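Local coordinates for protein MaoC-like dehydratase (PDB 3EXZ) that probably acts as a MaoC-like hydratase/dehydratase, a lyase of the hot-dog superfamily, though its substrate is not established, at residues S112-D124 and Q134-P146. Numbering follows the deposited sequence.
Sequences SRPDRAIVTCQSD and QRSTAKVVVFRRP
R135 and D124 form a two-pronged salt bridge at one end of an antiparallel strand pair. Followed outward, CB, CG and CD of R135 all run past D124 OD2. The bend at chi3 (-68°) turns the guanidinium side-on to the carboxylate. R135 NE bonds D124 OD2 at 2.8 Å, and NH2 of R135 bonds D124 OD1 at 2.8 Å, on its syn lone pair. CZ of R135 lies 3.5 Å from NE2 of Q122, whose amide stacks over one guanidinium face with the planes 16° apart. NH1 also lies near this amide. With an alanine here, the D124 carboxylate would probably lose this charge partner and the Q122 amide the flat group it stacks on.

At the far end, R116 lies alongside F143. Its CB sits over the ring face, 3.7 Å from the centroid, a CH-pi contact. L49 of the second subunit packs on both residues. Between the ends, A117, V119, C121 and S123 pair through backbone hydrogen bonds with V142, V140, A138 and S136. On their face V119 CG2 meets V142 CG2 at 3.6 Å. S123 touches L68 of helix 57-72, the long helix packed on the antiparallel sheet of the hot-dog fold; this hairpin gives that sheet two adjacent strands.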
# COMPACT_ATOMS: atom_id res chain seq x y z
N SER A 112 24.61 14.71 0.64
CA SER A 112 25.24 14.30 1.89
C SER A 112 25.87 12.90 1.89
O SER A 112 26.88 12.68 2.55
CB SER A 112 24.20 14.36 3.02
OG SER A 112 24.75 13.93 4.25
N ARG A 113 25.29 11.94 1.16
CA ARG A 113 25.79 10.58 1.11
C ARG A 113 25.84 10.13 -0.35
O ARG A 113 24.93 9.45 -0.86
CB ARG A 113 24.86 9.67 1.93
N PRO A 114 26.95 10.47 -1.05
CA PRO A 114 27.13 10.14 -2.46
C PRO A 114 27.17 8.70 -2.93
O PRO A 114 27.24 8.45 -4.14
CB PRO A 114 28.35 10.95 -2.86
CG PRO A 114 29.17 10.97 -1.61
CD PRO A 114 28.16 11.10 -0.48
N ASP A 115 27.12 7.75 -2.00
CA ASP A 115 27.12 6.36 -2.41
C ASP A 115 25.70 5.82 -2.64
O ASP A 115 25.51 4.61 -2.82
CB ASP A 115 27.84 5.48 -1.37
CG ASP A 115 27.16 5.47 -0.02
OD1 ASP A 115 26.48 6.45 0.34
OD2 ASP A 115 27.32 4.46 0.70
N ARG A 116 24.71 6.72 -2.68
CA ARG A 116 23.32 6.33 -2.86
C ARG A 116 22.52 7.46 -3.50
O ARG A 116 22.94 8.62 -3.49
CB ARG A 116 22.72 5.98 -1.50
CG ARG A 116 22.50 7.18 -0.61
CD ARG A 116 21.57 6.86 0.54
NE ARG A 116 22.30 6.56 1.76
CZ ARG A 116 21.72 6.28 2.92
NH1 ARG A 116 20.40 6.23 3.01
NH2 ARG A 116 22.47 6.05 4.00
N ALA A 117 21.36 7.12 -4.05
CA ALA A 117 20.48 8.08 -4.71
C ALA A 117 19.03 7.67 -4.49
O ALA A 117 18.75 6.52 -4.17
CB ALA A 117 20.77 8.09 -6.22
N ILE A 118 18.12 8.63 -4.65
CA ILE A 118 16.70 8.35 -4.55
C ILE A 118 16.23 8.24 -6.00
O ILE A 118 16.30 9.20 -6.77
CB ILE A 118 15.93 9.45 -3.79
CG1 ILE A 118 16.11 9.22 -2.29
CG2 ILE A 118 14.46 9.43 -4.17
CD1 ILE A 118 15.60 10.36 -1.44
N VAL A 119 15.80 7.04 -6.38
CA VAL A 119 15.34 6.76 -7.73
C VAL A 119 13.82 6.72 -7.76
O VAL A 119 13.20 5.94 -7.03
CB VAL A 119 15.89 5.39 -8.25
CG1 VAL A 119 15.48 5.16 -9.70
CG2 VAL A 119 17.42 5.35 -8.11
N THR A 120 13.24 7.57 -8.60
CA THR A 120 11.79 7.63 -8.74
C THR A 120 11.34 6.57 -9.75
O THR A 120 11.63 6.68 -10.95
CB THR A 120 11.33 9.02 -9.21
OG1 THR A 120 11.71 10.00 -8.24
CG2 THR A 120 9.82 9.05 -9.36
N CYS A 121 10.65 5.55 -9.26
CA CYS A 121 10.17 4.47 -10.12
C CYS A 121 8.66 4.49 -10.22
O CYS A 121 7.96 4.46 -9.21
CB CYS A 121 10.60 3.11 -9.57
SG CYS A 121 12.37 2.95 -9.36
N GLN A 122 8.16 4.53 -11.45
CA GLN A 122 6.73 4.52 -11.67
C GLN A 122 6.31 3.14 -12.15
O GLN A 122 6.59 2.75 -13.29
CB GLN A 122 6.32 5.57 -12.70
CG GLN A 122 4.83 5.65 -12.92
CD GLN A 122 4.41 6.87 -13.72
OE1 GLN A 122 4.22 7.95 -13.16
NE2 GLN A 122 4.29 6.70 -15.03
N SER A 123 5.65 2.39 -11.28
CA SER A 123 5.18 1.06 -11.62
C SER A 123 3.68 1.05 -11.92
O SER A 123 2.87 1.49 -11.11
CB SER A 123 5.45 0.08 -10.47
OG SER A 123 6.82 0.09 -10.13
N ASP A 124 3.33 0.57 -13.11
CA ASP A 124 1.94 0.46 -13.52
C ASP A 124 1.60 -1.02 -13.55
O ASP A 124 2.23 -1.81 -14.27
CB ASP A 124 1.71 1.08 -14.90
CG ASP A 124 1.66 2.60 -14.87
OD1 ASP A 124 1.51 3.21 -15.95
OD2 ASP A 124 1.74 3.19 -13.77
N GLN A 134 -3.33 -0.32 -10.89
CA GLN A 134 -2.58 0.40 -9.87
C GLN A 134 -1.39 1.12 -10.46
O GLN A 134 -0.72 0.60 -11.35
CB GLN A 134 -2.04 -0.52 -8.76
CG GLN A 134 -1.35 0.26 -7.62
CD GLN A 134 -0.73 -0.63 -6.55
OE1 GLN A 134 0.49 -0.86 -6.53
NE2 GLN A 134 -1.58 -1.14 -5.65
N ARG A 135 -1.18 2.35 -10.00
CA ARG A 135 0.01 3.09 -10.39
C ARG A 135 0.65 3.50 -9.07
O ARG A 135 0.00 4.07 -8.18
CB ARG A 135 -0.28 4.32 -11.23
CG ARG A 135 0.90 5.29 -11.26
CD ARG A 135 0.69 6.35 -12.32
NE ARG A 135 0.76 5.78 -13.66
CZ ARG A 135 0.79 6.50 -14.78
NH1 ARG A 135 0.76 7.83 -14.71
NH2 ARG A 135 0.84 5.90 -15.96
N SER A 136 1.94 3.18 -8.95
CA SER A 136 2.71 3.50 -7.77
C SER A 136 3.96 4.26 -8.23
O SER A 136 4.84 3.68 -8.86
CB SER A 136 3.09 2.21 -7.04
OG SER A 136 3.80 2.47 -5.84
N THR A 137 4.01 5.57 -7.97
CA THR A 137 5.18 6.38 -8.31
C THR A 137 5.94 6.41 -6.98
O THR A 137 5.67 7.20 -6.08
CB THR A 137 4.76 7.79 -8.74
OG1 THR A 137 3.88 7.69 -9.87
CG2 THR A 137 5.99 8.61 -9.15
N ALA A 138 6.91 5.51 -6.87
CA ALA A 138 7.69 5.36 -5.65
C ALA A 138 9.09 5.94 -5.67
O ALA A 138 9.70 6.06 -6.73
CB ALA A 138 7.79 3.83 -5.31
N LYS A 139 9.58 6.32 -4.50
CA LYS A 139 10.95 6.80 -4.39
C LYS A 139 11.68 5.66 -3.66
O LYS A 139 11.35 5.31 -2.52
CB LYS A 139 11.03 8.10 -3.59
CG LYS A 139 10.42 9.28 -4.32
CD LYS A 139 10.32 10.49 -3.41
CE LYS A 139 9.93 11.74 -4.19
NZ LYS A 139 10.78 11.92 -5.41
N VAL A 140 12.67 5.09 -4.33
CA VAL A 140 13.43 3.97 -3.79
C VAL A 140 14.86 4.42 -3.52
O VAL A 140 15.38 5.31 -4.20
CB VAL A 140 13.39 2.79 -4.82
CG1 VAL A 140 14.13 1.58 -4.29
CG2 VAL A 140 11.94 2.43 -5.11
N VAL A 141 15.48 3.83 -2.49
CA VAL A 141 16.85 4.17 -2.13
C VAL A 141 17.77 3.15 -2.78
O VAL A 141 17.74 1.96 -2.45
CB VAL A 141 17.08 4.13 -0.60
CG1 VAL A 141 18.42 4.76 -0.27
CG2 VAL A 141 15.95 4.86 0.11
N VAL A 142 18.60 3.62 -3.71
CA VAL A 142 19.52 2.75 -4.42
C VAL A 142 20.98 3.15 -4.26
O VAL A 142 21.38 4.27 -4.59
CB VAL A 142 19.20 2.71 -5.93
CG1 VAL A 142 20.11 1.71 -6.62
CG2 VAL A 142 17.74 2.37 -6.16
N PHE A 143 21.78 2.22 -3.75
CA PHE A 143 23.21 2.43 -3.56
C PHE A 143 24.00 1.90 -4.78
O PHE A 143 23.52 1.04 -5.52
CB PHE A 143 23.70 1.66 -2.33
CG PHE A 143 23.18 2.20 -1.03
CD1 PHE A 143 23.99 3.01 -0.23
CD2 PHE A 143 21.90 1.90 -0.59
CE1 PHE A 143 23.51 3.52 0.98
CE2 PHE A 143 21.42 2.41 0.61
CZ PHE A 143 22.23 3.21 1.40
N ARG A 144 25.20 2.43 -4.99
CA ARG A 144 26.03 1.91 -6.07
C ARG A 144 26.72 0.65 -5.53
O ARG A 144 26.78 0.43 -4.31
CB ARG A 144 27.02 2.97 -6.57
CG ARG A 144 27.63 3.88 -5.53
CD ARG A 144 28.16 5.14 -6.20
NE ARG A 144 28.78 4.85 -7.49
CZ ARG A 144 29.55 5.69 -8.18
NH1 ARG A 144 29.79 6.92 -7.71
NH2 ARG A 144 30.08 5.31 -9.33
N ARG A 145 27.20 -0.21 -6.43
CA ARG A 145 27.85 -1.45 -6.04
C ARG A 145 29.03 -1.19 -5.12
O ARG A 145 29.86 -0.33 -5.39
CB ARG A 145 28.33 -2.25 -7.25
CG ARG A 145 29.22 -1.49 -8.21
CD ARG A 145 28.43 -0.99 -9.41
NE ARG A 145 27.59 -2.05 -9.96
CZ ARG A 145 27.57 -2.40 -11.24
NH1 ARG A 145 28.33 -1.77 -12.12
NH2 ARG A 145 26.78 -3.40 -11.64
N PRO A 146 29.09 -1.93 -4.00
CA PRO A 146 30.18 -1.77 -3.04
C PRO A 146 31.52 -2.05 -3.70
O PRO A 146 31.58 -2.67 -4.76
CB PRO A 146 29.87 -2.83 -1.98
CG PRO A 146 28.41 -3.06 -2.09
CD PRO A 146 28.13 -2.95 -3.56